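Local coordinates for protein dihydropyrimidinase (Dictyostelium discoideum, PDB 2FTW) that catalyses the reversible, zinc-dependent hydrolytic ring opening of dihydropyrimidines such as 5,6-dihydrouracil and 5,6-dihydrothymine, the second step of reductive pyrimidine breakdown, at residues 79-84 with 121-126; 324-329 with 418-423; 353-358 with 375-380; 401-406 with 434-439. All coordinates share one frame; numbering follows the deposited sequence. Where two conformers were deposited one is given.

Interaction 1 (79-84 with 121-126); sequences VDDFDI and DEKVNC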
loop_
_atom_site.group_PDB
_atom_site.type_symbol
_atom_site.label_atom_id
_atom_site.label_comp_id
_atom_site.label_asym_id
_atom_site.label_seq_id
_atom_site.Cartn_x
_atom_site.Cartn_y
_atom_site.Cartn_z
ATOM N N VAL A 79 -26.290 33.136 1.972
ATOM C CA VAL A 79 -27.726 33.316 2.180
ATOM C C VAL A 79 -28.191 32.700 3.508
ATOM O O VAL A 79 -29.067 33.262 4.178
ATOM C CB VAL A 79 -28.552 32.720 1.021
ATOM C CG1 VAL A 79 -30.029 32.962 1.249
ATOM C CG2 VAL A 79 -28.147 33.329 -0.296
ATOM N N ASP A 80 -27.632 31.535 3.846
ATOM C CA ASP A 80 -27.859 30.911 5.141
ATOM C C ASP A 80 -27.084 31.700 6.199
ATOM O O ASP A 80 -25.844 31.733 6.168
ATOM C CB ASP A 80 -27.409 29.431 5.163
ATOM C CG ASP A 80 -28.299 28.491 4.305
ATOM O OD1 ASP A 80 -29.395 28.867 3.849
ATOM O OD2 ASP A 80 -27.868 27.337 4.087
ATOM N N ASP A 81 -27.807 32.339 7.118
ATOM C CA ASP A 81 -27.189 33.089 8.214
ATOM C C ASP A 81 -27.290 32.313 9.533
ATOM O O ASP A 81 -27.694 31.152 9.534
ATOM C CB ASP A 81 -27.820 34.485 8.318
ATOM C CG ASP A 81 -29.213 34.460 8.914
ATOM O OD1 ASP A 81 -29.657 33.381 9.341
ATOM O OD2 ASP A 81 -29.865 35.516 8.957
ATOM N N PHE A 82 -26.939 32.957 10.649
ATOM C CA PHE A 82 -26.874 32.276 11.947
ATOM C C PHE A 82 -28.226 31.877 12.542
ATOM O O PHE A 82 -28.299 30.987 13.386
ATOM C CB PHE A 82 -26.099 33.128 12.961
ATOM C CG PHE A 82 -24.615 32.967 12.858
ATOM C CD1 PHE A 82 -24.025 31.742 13.139
ATOM C CD2 PHE A 82 -23.808 34.022 12.442
ATOM C CE1 PHE A 82 -22.637 31.572 13.027
ATOM C CE2 PHE A 82 -22.428 33.862 12.321
ATOM C CZ PHE A 82 -21.843 32.640 12.619
ATOM N N ASP A 83 -29.293 32.530 12.101
ATOM C CA ASP A 83 -30.628 32.196 12.572
ATOM C C ASP A 83 -31.228 31.059 11.727
ATOM O O ASP A 83 -31.429 29.934 12.223
ATOM C CB ASP A 83 -31.490 33.459 12.564
ATOM C CG ASP A 83 -32.887 33.237 13.122
ATOM O OD1 ASP A 83 -33.247 32.071 13.438
ATOM O OD2 ASP A 83 -33.628 34.252 13.226
ATOM N N ILE A 84 -31.498 31.337 10.454
ATOM C CA ILE A 84 -32.036 30.368 9.486
ATOM C C ILE A 84 -31.150 29.131 9.416
ATOM O O ILE A 84 -31.609 28.003 9.255
ATOM C CB ILE A 84 -32.025 30.956 8.042
ATOM C CG1 ILE A 84 -32.798 32.280 7.949
ATOM C CG2 ILE A 84 -32.590 29.944 7.036
ATOM C CD1 ILE A 84 -32.284 33.204 6.857
ATOM N N ASP A 121 -24.408 35.692 18.388
ATOM C CA ASP A 121 -25.071 35.785 19.689
ATOM C C ASP A 121 -26.507 36.239 19.569
ATOM O O ASP A 121 -27.375 35.789 20.318
ATOM C CB ASP A 121 -24.313 36.726 20.626
ATOM C CG ASP A 121 -23.135 36.060 21.299
ATOM O OD1 ASP A 121 -23.040 34.811 21.268
ATOM O OD2 ASP A 121 -22.301 36.791 21.880
ATOM N N GLU A 122 -26.754 37.122 18.614
ATOM C CA GLU A 122 -28.092 37.640 18.350
ATOM C C GLU A 122 -29.052 36.656 17.673
ATOM O O GLU A 122 -30.272 36.836 17.759
ATOM C CB GLU A 122 -27.985 38.930 17.511
ATOM C CG GLU A 122 -27.733 40.177 18.373
ATOM C CD GLU A 122 -28.816 40.392 19.441
ATOM O OE1 GLU A 122 -30.011 40.168 19.138
ATOM O OE2 GLU A 122 -28.472 40.780 20.580
ATOM N N LYS A 123 -28.515 35.624 17.017
ATOM C CA LYS A 123 -29.292 34.841 16.049
ATOM C C LYS A 123 -29.424 33.336 16.300
ATOM O O LYS A 123 -30.426 32.735 15.892
ATOM C CB LYS A 123 -28.701 35.054 14.675
ATOM C CG LYS A 123 -29.081 36.375 14.055
ATOM C CD LYS A 123 -28.274 36.604 12.783
ATOM C CE LYS A 123 -29.093 37.276 11.710
ATOM N NZ LYS A 123 -28.347 37.289 10.411
ATOM N N VAL A 124 -28.434 32.732 16.954
ATOM C CA VAL A 124 -28.345 31.267 17.036
ATOM C C VAL A 124 -29.478 30.625 17.829
ATOM O O VAL A 124 -29.860 31.100 18.898
ATOM C CB VAL A 124 -26.972 30.753 17.613
ATOM C CG1 VAL A 124 -25.830 31.018 16.625
ATOM C CG2 VAL A 124 -26.668 31.363 18.985
ATOM N N ASN A 125 -29.988 29.521 17.287
ATOM C CA ASN A 125 -31.066 28.730 17.909
ATOM C C ASN A 125 -30.553 27.514 18.675
ATOM O O ASN A 125 -31.333 26.760 19.271
ATOM C CB ASN A 125 -32.023 28.286 16.810
ATOM C CG ASN A 125 -32.686 29.461 16.134
ATOM O OD1 ASN A 125 -33.572 30.095 16.706
ATOM N ND2 ASN A 125 -32.239 29.781 14.934
ATOM N N CYS A 126 -29.230 27.337 18.652
ATOM C CA CYS A 126 -28.548 26.232 19.326
ATOM C C CYS A 126 -27.156 26.721 19.690
ATOM O O CYS A 126 -26.744 27.789 19.233
ATOM C CB CYS A 126 -28.473 24.998 18.416
ATOM S SG CYS A 126 -27.476 25.198 16.899
HETATM O O HOH W 1 -35.365 31.203 15.406
#
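D81, F82 and D83, at the start of helix 82-91, meet K123, V124 and N125 in a mixed polar and apolar contact between a helix N-terminus and the turn that joins helix 109-121 to strand 127-132. K123 lies across the helix start: its CB sits 3.7 Å from F82 CB, and its amino group reaches the carboxylate of D81 in a salt bridge, NZ to OD2 2.7 Å. The lysine approaches from above the carboxylate plane, about 55° out of it. The other oxygen of D81, OD1, faces the helix and takes the N-H groups of D83 and I84, the latter at 3.0 Å. D81 CG stands between its own backbone N and carbonyl carbon (chi1 74°), which folds the carboxylate back over those amides. One side chain therefore caps the helix with one oxygen and pairs with lysine through the other.

Beyond K123, N125 turns its amide to D83, and ND2 donates to D83 OD1 at 2.9 Å. The bond is almost straight, in the plane of N125's own amide but 28° out of the D83 carboxylate plane, on its anti side. A water also donates to D83 OD1. F82 CD1 and V124 CG1 lie alongside each other at 4.0 Å, and the phenyl ring continues inward against W116, W119 and A120 of helix 109-121 and I97 and D99 of strand 94-101. The arrangement is an Asp N-cap at the start of a helix flanking the (beta/alpha)8 barrel of this amidohydrolase, tied to the turn between helix 109-121 and strand 127-132.

Interaction 2 (324-329 with 418-423); sequences TDNCTF and HHHAVD. With ZN (zinc ion), chain B.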
loop_
_atom_site.group_PDB
_atom_site.type_symbol
_atom_site.label_atom_id
_atom_site.label_comp_id
_atom_site.label_asym_id
_atom_site.label_seq_id
_atom_site.Cartn_x
_atom_site.Cartn_y
_atom_site.Cartn_z
ATOM N N THR A 324 -19.896 20.178 7.067
ATOM C CA THR A 324 -20.703 20.493 5.874
ATOM C C THR A 324 -20.027 21.461 4.903
ATOM O O THR A 324 -20.281 21.416 3.699
ATOM C CB THR A 324 -22.081 21.114 6.240
ATOM O OG1 THR A 324 -22.709 21.604 5.051
ATOM C CG2 THR A 324 -21.935 22.279 7.182
ATOM N N ASP A 325 -19.198 22.355 5.431
ATOM C CA ASP A 325 -18.693 23.477 4.656
ATOM C C ASP A 325 -19.880 24.298 4.125
ATOM O O ASP A 325 -19.897 24.748 2.968
ATOM C CB ASP A 325 -17.812 22.976 3.507
ATOM C CG ASP A 325 -16.862 24.032 2.986
ATOM O OD1 ASP A 325 -16.984 25.210 3.377
ATOM O OD2 ASP A 325 -15.980 23.676 2.174
ATOM N N ASN A 326 -20.868 24.500 4.990
ATOM C CA ASN A 326 -22.136 25.075 4.571
ATOM C C ASN A 326 -21.909 26.521 4.202
ATOM O O ASN A 326 -21.712 27.364 5.082
ATOM C CB ASN A 326 -23.220 24.970 5.652
ATOM C CG ASN A 326 -24.579 25.383 5.132
ATOM O OD1 ASN A 326 -25.335 24.556 4.629
ATOM N ND2 ASN A 326 -24.863 26.677 5.178
ATOM N N CYS A 327 -21.964 26.797 2.906
ATOM C CA CYS A 327 -21.591 28.100 2.377
ATOM C C CYS A 327 -22.482 28.453 1.193
ATOM O O CYS A 327 -22.054 28.395 0.060
ATOM C CB CYS A 327 -20.121 28.057 1.939
ATOM S SG CYS A 327 -19.436 29.667 1.667
ATOM N N THR A 328 -23.721 28.828 1.471
ATOM C CA THR A 328 -24.756 28.838 0.454
ATOM C C THR A 328 -24.967 30.189 -0.231
ATOM O O THR A 328 -24.968 31.241 0.409
ATOM C CB THR A 328 -26.101 28.349 1.019
ATOM O OG1 THR A 328 -26.410 29.060 2.218
ATOM C CG2 THR A 328 -26.074 26.840 1.307
ATOM N N PHE A 329 -25.152 30.118 -1.551
ATOM C CA PHE A 329 -25.446 31.268 -2.396
ATOM C C PHE A 329 -26.619 30.944 -3.332
ATOM O O PHE A 329 -26.758 29.814 -3.769
ATOM C CB PHE A 329 -24.204 31.647 -3.210
ATOM C CG PHE A 329 -23.026 32.046 -2.362
ATOM C CD1 PHE A 329 -22.884 33.355 -1.918
ATOM C CD2 PHE A 329 -22.072 31.109 -1.991
ATOM C CE1 PHE A 329 -21.804 33.724 -1.124
ATOM C CE2 PHE A 329 -20.977 31.472 -1.210
ATOM C CZ PHE A 329 -20.845 32.775 -0.769
ATOM N N HIS A 418 -36.982 21.730 2.292
ATOM C CA HIS A 418 -35.874 22.002 3.210
ATOM C C HIS A 418 -36.091 23.308 3.952
ATOM O O HIS A 418 -37.036 24.036 3.676
ATOM C CB HIS A 418 -34.504 21.973 2.508
ATOM C CG HIS A 418 -34.249 23.123 1.584
ATOM N ND1 HIS A 418 -33.189 23.131 0.705
ATOM C CD2 HIS A 418 -34.908 24.289 1.388
ATOM C CE1 HIS A 418 -33.202 24.256 0.014
ATOM N NE2 HIS A 418 -34.234 24.976 0.412
ATOM N N HIS A 419 -35.213 23.582 4.910
ATOM C CA HIS A 419 -35.320 24.767 5.749
ATOM C C HIS A 419 -34.121 25.695 5.553
ATOM O O HIS A 419 -33.882 26.604 6.346
ATOM C CB HIS A 419 -35.512 24.325 7.202
ATOM C CG HIS A 419 -36.677 23.402 7.368
ATOM N ND1 HIS A 419 -36.587 22.046 7.135
ATOM C CD2 HIS A 419 -37.979 23.650 7.644
ATOM C CE1 HIS A 419 -37.775 21.494 7.304
ATOM N NE2 HIS A 419 -38.638 22.446 7.605
ATOM N N HIS A 420 -33.394 25.473 4.466
ATOM C CA HIS A 420 -32.359 26.394 4.032
ATOM C C HIS A 420 -33.015 27.624 3.420
ATOM O O HIS A 420 -34.121 27.539 2.884
ATOM C CB HIS A 420 -31.460 25.719 2.995
ATOM C CG HIS A 420 -30.503 24.732 3.584
ATOM N ND1 HIS A 420 -29.164 25.007 3.754
ATOM C CD2 HIS A 420 -30.696 23.484 4.069
ATOM C CE1 HIS A 420 -28.573 23.969 4.315
ATOM N NE2 HIS A 420 -29.479 23.030 4.511
ATOM N N ALA A 421 -32.333 28.763 3.493
ATOM C CA ALA A 421 -32.815 29.993 2.848
ATOM C C ALA A 421 -32.518 29.999 1.356
ATOM O O ALA A 421 -33.085 30.788 0.620
ATOM C CB ALA A 421 -32.213 31.222 3.504
ATOM N N VAL A 422 -31.632 29.120 0.913
ATOM C CA VAL A 422 -31.293 29.030 -0.511
ATOM C C VAL A 422 -32.274 28.163 -1.270
ATOM O O VAL A 422 -32.799 27.195 -0.729
ATOM C CB VAL A 422 -29.849 28.523 -0.740
ATOM C CG1 VAL A 422 -28.886 29.595 -0.288
ATOM C CG2 VAL A 422 -29.575 27.176 -0.025
ATOM N N ASP A 423 -32.484 28.506 -2.539
ATOM C CA ASP A 423 -33.520 27.879 -3.367
ATOM C C ASP A 423 -33.007 26.711 -4.213
ATOM O O ASP A 423 -33.505 26.472 -5.315
ATOM C CB ASP A 423 -34.179 28.948 -4.269
HETATM ZN ZN ZN B . -14.794 26.093 4.414
#
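N326 and H420 meet tip to tip with N326 CG anti to its backbone N (chi1 -172°) and the imidazole swung beside its own backbone N (chi1 -75°). N326 OD1 comes to the edge of the H420 ring, near its plane, at 3.3 Å from CE1; the amide and ring planes are 33° apart. This is a polar contact to a ring carbon, and the stronger partners lie outside: N326 OD1 accepts from the backbone N-H groups of G350 and V351, while D80 OD2 receives both N326 ND2 and H420 ND1. The carboxylate of D80 thus holds the amide and the imidazole together from a third piece of chain, and its charge would probably favour a proton on ND1.

Next to this polar group, T328 and V422 pack closely. V422 CG1 presses on T328 CB at 3.3 Å, tighter than usual for two carbons, and V422 CG2 lies 3.8 Å from T328 CG2. The threonine hydroxyl is bonded to D80 N. Within 418-423, the CB of H420 sits over the centre of the H418 ring, 3.7 Å above its plane.

The residue just before N326 is D325, whose OD1 binds zinc at 2.6 Å in company with H66, H68 and the carboxylated K158. The contact therefore joins a metal-bearing loop, running from helix 306-316 to helix 331-334, to the long connection between strands 409-412 and 431-441, with helix 82-91 alongside, where H419 touches A91 and A421 touches I84.

Interaction 3 (353-358 with 375-380); sequences DRMSIV and RATSSE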
loop_
_atom_site.group_PDB
_atom_site.type_symbol
_atom_site.label_atom_id
_atom_site.label_comp_id
_atom_site.label_asym_id
_atom_site.label_seq_id
_atom_site.Cartn_x
_atom_site.Cartn_y
_atom_site.Cartn_z
ATOM N N ASP A 353 -28.941 18.376 6.018
ATOM C CA ASP A 353 -29.000 17.009 5.521
ATOM C C ASP A 353 -27.804 16.120 5.866
ATOM O O ASP A 353 -27.828 14.922 5.577
ATOM C CB ASP A 353 -29.271 17.063 4.029
ATOM C CG ASP A 353 -30.597 17.753 3.724
ATOM O OD1 ASP A 353 -31.644 17.241 4.179
ATOM O OD2 ASP A 353 -30.604 18.814 3.068
ATOM N N ARG A 354 -26.789 16.685 6.519
ATOM C CA ARG A 354 -25.550 15.947 6.845
ATOM C C ARG A 354 -25.842 14.594 7.458
ATOM O O ARG A 354 -25.411 13.577 6.959
ATOM C CB ARG A 354 -24.667 16.752 7.812
ATOM C CG ARG A 354 -23.380 16.028 8.248
ATOM C CD ARG A 354 -22.486 16.858 9.147
ATOM N NE ARG A 354 -23.159 17.179 10.395
ATOM C CZ ARG A 354 -22.796 16.788 11.617
ATOM N NH1 ARG A 354 -23.559 17.143 12.647
ATOM N NH2 ARG A 354 -21.703 16.062 11.831
ATOM N N MET A 355 -26.596 14.577 8.538
ATOM C CA MET A 355 -26.785 13.338 9.292
ATOM C C MET A 355 -27.567 12.246 8.571
ATOM O O MET A 355 -27.246 11.073 8.702
ATOM C CB MET A 355 -27.396 13.659 10.654
ATOM C CG MET A 355 -26.313 14.191 11.572
ATOM S SD MET A 355 -26.858 14.551 13.201
ATOM C CE MET A 355 -27.256 12.934 13.845
ATOM N N SER A 356 -28.589 12.634 7.816
ATOM C CA SER A 356 -29.374 11.673 7.057
ATOM C C SER A 356 -28.566 11.156 5.873
ATOM O O SER A 356 -28.653 9.983 5.525
ATOM C CB SER A 356 -30.695 12.290 6.593
ATOM O OG SER A 356 -31.613 12.361 7.671
ATOM N N ILE A 357 -27.772 12.036 5.264
ATOM C CA ILE A 357 -26.857 11.621 4.209
ATOM C C ILE A 357 -25.785 10.656 4.748
ATOM O O ILE A 357 -25.434 9.660 4.088
ATOM C CB ILE A 357 -26.192 12.854 3.520
ATOM C CG1 ILE A 357 -27.084 13.413 2.414
ATOM C CG2 ILE A 357 -24.881 12.465 2.847
ATOM C CD1 ILE A 357 -28.517 13.575 2.768
ATOM N N VAL A 358 -25.237 10.954 5.926
ATOM C CA VAL A 358 -24.249 10.056 6.510
ATOM C C VAL A 358 -24.942 8.738 6.856
ATOM O O VAL A 358 -24.403 7.660 6.607
ATOM C CB VAL A 358 -23.567 10.647 7.770
ATOM C CG1 VAL A 358 -22.634 9.625 8.392
ATOM C CG2 VAL A 358 -22.789 11.900 7.438
ATOM N N ARG A 375 -20.109 8.470 16.715
ATOM C CA ARG A 375 -18.713 8.928 16.689
ATOM C C ARG A 375 -18.469 9.897 15.549
ATOM O O ARG A 375 -17.971 10.985 15.761
ATOM C CB ARG A 375 -17.762 7.751 16.524
ATOM C CG ARG A 375 -16.314 8.104 16.730
ATOM C CD ARG A 375 -15.425 7.270 15.880
ATOM N NE ARG A 375 -15.203 7.901 14.587
ATOM C CZ ARG A 375 -15.090 7.260 13.431
ATOM N NH1 ARG A 375 -15.199 5.929 13.353
ATOM N NH2 ARG A 375 -14.880 7.971 12.338
ATOM N N ALA A 376 -18.815 9.470 14.334
ATOM C CA ALA A 376 -18.647 10.271 13.115
ATOM C C ALA A 376 -19.436 11.614 13.063
ATOM O O ALA A 376 -19.038 12.536 12.336
ATOM C CB ALA A 376 -19.009 9.430 11.924
ATOM N N THR A 377 -20.541 11.724 13.813
ATOM C CA THR A 377 -21.389 12.917 13.751
ATOM C C THR A 377 -21.421 13.811 15.007
ATOM O O THR A 377 -21.935 14.918 14.939
ATOM C CB THR A 377 -22.842 12.561 13.417
ATOM O OG1 THR A 377 -23.402 11.743 14.452
ATOM C CG2 THR A 377 -22.931 11.873 12.072
ATOM N N SER A 378 -20.905 13.340 16.142
ATOM C CA SER A 378 -20.835 14.180 17.337
ATOM C C SER A 378 -19.620 13.925 18.234
ATOM O O SER A 378 -18.837 14.832 18.480
ATOM C CB SER A 378 -22.113 14.057 18.167
ATOM O OG SER A 378 -22.363 12.728 18.566
ATOM N N SER A 379 -19.481 12.699 18.719
ATOM C CA SER A 379 -18.606 12.422 19.855
ATOM C C SER A 379 -17.120 12.667 19.570
ATOM O O SER A 379 -16.390 13.142 20.441
ATOM C CB SER A 379 -18.833 10.984 20.357
ATOM O OG SER A 379 -20.210 10.765 20.657
ATOM N N GLU A 380 -16.676 12.355 18.355
ATOM C CA GLU A 380 -15.272 12.538 17.996
ATOM C C GLU A 380 -14.930 14.011 17.745
ATOM O O GLU A 380 -13.868 14.499 18.155
ATOM C CB GLU A 380 -14.912 11.680 16.779
ATOM C CG GLU A 380 -13.417 11.503 16.564
ATOM C CD GLU A 380 -12.708 10.948 17.795
ATOM O OE1 GLU A 380 -13.198 9.947 18.370
ATOM O OE2 GLU A 380 -11.666 11.518 18.195
#
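R354 and T377 make the polar part of this contact: NH2 of the arginine points at the T377 carbonyl oxygen, 3.3 Å away, in a weak hydrogen bond that meets the guanidinium at its edge, near its plane. Beside it T377 touches apolar groups. Its CG2 lies 4.1 Å from M355 CG and 4.3 Å from V358 CG1, while the methionine CE, brought round by a bend at chi3 (67°), stops 4.1 Å from T377 OG1. M355 CG also sits over one face of the R354 guanidinium. The hydroxyl of T377 is turned to its own helix and bonds to the F373 carbonyl.

Helices 354-363 and 370-384 probably belong to the helical layer packed around the (beta/alpha)8 barrel, and their short segments run at 131° to each other with axes 10.9 Å apart. Helix 370-384 widens here to a pi-type turn, marked by E380 N bonding to R375 O at 3.2 Å.

Further out, R354 finds its stronger partner in T94 OG1, through NH1, and NH2 has a second weak bond to V322 O. The backbones of A376 and T377 are bonded to V322 and to I63 of strand 57-64, respectively.

Interaction 4 (401-406 with 434-439); sequences DIVIWD and GIAVTT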
loop_
_atom_site.group_PDB
_atom_site.type_symbol
_atom_site.label_atom_id
_atom_site.label_comp_id
_atom_site.label_asym_id
_atom_site.label_seq_id
_atom_site.Cartn_x
_atom_site.Cartn_y
_atom_site.Cartn_z
ATOM N N ASP A 401 -28.821 18.095 25.005
ATOM C CA ASP A 401 -29.010 18.198 23.547
ATOM C C ASP A 401 -29.124 16.780 22.973
ATOM O O ASP A 401 -28.141 16.040 22.932
ATOM C CB ASP A 401 -27.819 18.886 22.876
ATOM C CG ASP A 401 -27.549 20.300 23.410
ATOM O OD1 ASP A 401 -28.441 20.907 24.053
ATOM O OD2 ASP A 401 -26.422 20.810 23.161
ATOM N N ILE A 402 -30.326 16.399 22.543
ATOM C CA ILE A 402 -30.608 15.027 22.129
ATOM C C ILE A 402 -31.472 14.971 20.860
ATOM O O ILE A 402 -32.391 15.768 20.693
ATOM C CB ILE A 402 -31.294 14.250 23.273
ATOM C CG1 ILE A 402 -30.414 14.338 24.538
ATOM C CG2 ILE A 402 -31.574 12.795 22.860
ATOM C CD1 ILE A 402 -30.841 13.479 25.721
ATOM N N VAL A 403 -31.170 14.012 19.991
ATOM C CA VAL A 403 -31.943 13.791 18.772
ATOM C C VAL A 403 -32.683 12.469 18.840
ATOM O O VAL A 403 -32.077 11.420 19.054
ATOM C CB VAL A 403 -31.042 13.778 17.533
ATOM C CG1 VAL A 403 -31.866 13.660 16.244
ATOM C CG2 VAL A 403 -30.254 15.023 17.492
ATOM N N ILE A 404 -33.999 12.531 18.647
ATOM C CA ILE A 404 -34.813 11.346 18.466
ATOM C C ILE A 404 -34.798 10.980 16.988
ATOM O O ILE A 404 -35.388 11.658 16.147
ATOM C CB ILE A 404 -36.235 11.546 18.991
ATOM C CG1 ILE A 404 -36.166 11.890 20.482
ATOM C CG2 ILE A 404 -37.044 10.279 18.797
ATOM C CD1 ILE A 404 -37.472 12.271 21.093
ATOM N N TRP A 405 -34.109 9.888 16.699
ATOM C CA TRP A 405 -33.809 9.454 15.354
ATOM C C TRP A 405 -34.729 8.295 14.985
ATOM O O TRP A 405 -34.886 7.368 15.769
ATOM C CB TRP A 405 -32.352 8.971 15.323
ATOM C CG TRP A 405 -31.857 8.763 13.948
ATOM C CD1 TRP A 405 -31.836 7.590 13.251
ATOM C CD2 TRP A 405 -31.352 9.761 13.077
ATOM N NE1 TRP A 405 -31.340 7.797 11.990
ATOM C CE2 TRP A 405 -31.037 9.126 11.853
ATOM C CE3 TRP A 405 -31.135 11.140 13.202
ATOM C CZ2 TRP A 405 -30.500 9.817 10.772
ATOM C CZ3 TRP A 405 -30.596 11.829 12.120
ATOM C CH2 TRP A 405 -30.299 11.162 10.918
ATOM N N ASP A 406 -35.350 8.340 13.804
ATOM C CA ASP A 406 -36.160 7.206 13.350
ATOM C C ASP A 406 -35.458 6.512 12.212
ATOM O O ASP A 406 -35.502 6.999 11.085
ATOM C CB ASP A 406 -37.577 7.631 12.929
ATOM C CG ASP A 406 -38.518 6.438 12.729
ATOM O OD1 ASP A 406 -38.046 5.297 12.532
ATOM O OD2 ASP A 406 -39.737 6.635 12.771
ATOM N N GLY A 434 -34.070 6.932 7.616
ATOM C CA GLY A 434 -33.386 7.315 8.856
ATOM C C GLY A 434 -33.272 8.828 8.960
ATOM O O GLY A 434 -32.416 9.425 8.331
ATOM N N ILE A 435 -34.158 9.457 9.728
ATOM C CA ILE A 435 -34.137 10.911 9.882
ATOM C C ILE A 435 -34.381 11.343 11.309
ATOM O O ILE A 435 -34.932 10.595 12.110
ATOM C CB ILE A 435 -35.182 11.614 8.981
ATOM C CG1 ILE A 435 -36.603 11.263 9.426
ATOM C CG2 ILE A 435 -34.936 11.274 7.511
ATOM C CD1 ILE A 435 -37.685 11.808 8.525
ATOM N N ALA A 436 -33.998 12.581 11.600
ATOM C CA ALA A 436 -34.315 13.225 12.875
ATOM C C ALA A 436 -35.797 13.602 12.899
ATOM O O ALA A 436 -36.247 14.338 12.050
ATOM C CB ALA A 436 -33.459 14.465 13.056
ATOM N N VAL A 437 -36.539 13.080 13.867
ATOM C CA VAL A 437 -37.976 13.346 13.990
ATOM C C VAL A 437 -38.288 14.311 15.130
ATOM O O VAL A 437 -39.315 14.987 15.104
ATOM C CB VAL A 437 -38.819 12.042 14.143
ATOM C CG1 VAL A 437 -38.749 11.219 12.865
ATOM C CG2 VAL A 437 -38.402 11.222 15.342
ATOM N N THR A 438 -37.407 14.344 16.134
ATOM C CA THR A 438 -37.439 15.363 17.181
ATOM C C THR A 438 -36.008 15.747 17.584
ATOM O O THR A 438 -35.160 14.884 17.766
ATOM C CB THR A 438 -38.216 14.883 18.423
ATOM O OG1 THR A 438 -39.502 14.389 18.028
ATOM C CG2 THR A 438 -38.397 15.994 19.421
ATOM N N THR A 439 -35.754 17.047 17.686
ATOM C CA THR A 439 -34.482 17.563 18.174
ATOM C C THR A 439 -34.759 18.339 19.465
ATOM O O THR A 439 -35.787 19.008 19.604
ATOM C CB THR A 439 -33.799 18.460 17.121
ATOM O OG1 THR A 439 -33.782 17.782 15.858
ATOM C CG2 THR A 439 -32.364 18.822 17.524
#
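I404 and D406 carry the backbone bonds that join antiparallel strands 402-406 and 431-441. I404 N gives to T438 O at 2.8 Å, D406 N to I435 O at 2.9 Å, and I435 N returns the bond to D406 O. The I404 carbonyl serves two amides: V437 N at 2.9 Å, nearly along the C=O axis, and T438 N at 3.4 Å, weakly. V437 and T438 thus both face I404, a classic beta bulge, where the second strand turns a corner. At the D406 end of the pair, G434 CA makes a short CA-H...O contact with D406 O.

On one face of the sheet W405 is laid across the opposite strand: one ring face covers the peptide of I435 and A436, with A436 N 3.4 Å above its plane, and CZ3 is 4.0 Å from A436 CB. V403 CG1 meets the same methyl at 3.7 Å. On the other face I404 CD1 runs alongside T438 CB; the I404 and V437 side chains cross at about a right angle, CG2 to CG2 3.8 Å, V437 sitting at the bulge. W405 also meets W359, M355 and S356 of helix 354-363, and strand 402-406 pairs antiparallel with strand 57-64 (V403 with L59, W405 with L57) in a larger mixed sheet.

All its hydrogen bonds run between backbone atoms, so the pairing rests on the main chain, while W405 carries its face onto helix 354-363 and aliphatic contacts line the other.

Along the chain interaction 1 closes first; interaction 3 then falls between the two segments of interaction 2, whereas interactions 2 and 4 interleave, residues 418-423 coming between strands 402-406 and 431-441. Interactions 1 and 2 have centres about 12 Å apart and touch: V79 N probably bonds to T328 O (2.8 Å), and V79 packs on A421 and V422. Interactions 3 and 4 are equally near, and S356 OG probably bonds to G434 O (3.1 Å). Centres of interactions 1 and 3 lie about 21 Å apart. The first pair thus borders the zinc-bearing barrel end, and the second sets helix 354-363 against the mixed sheet that holds strands 57-64, 402-406 and 431-441.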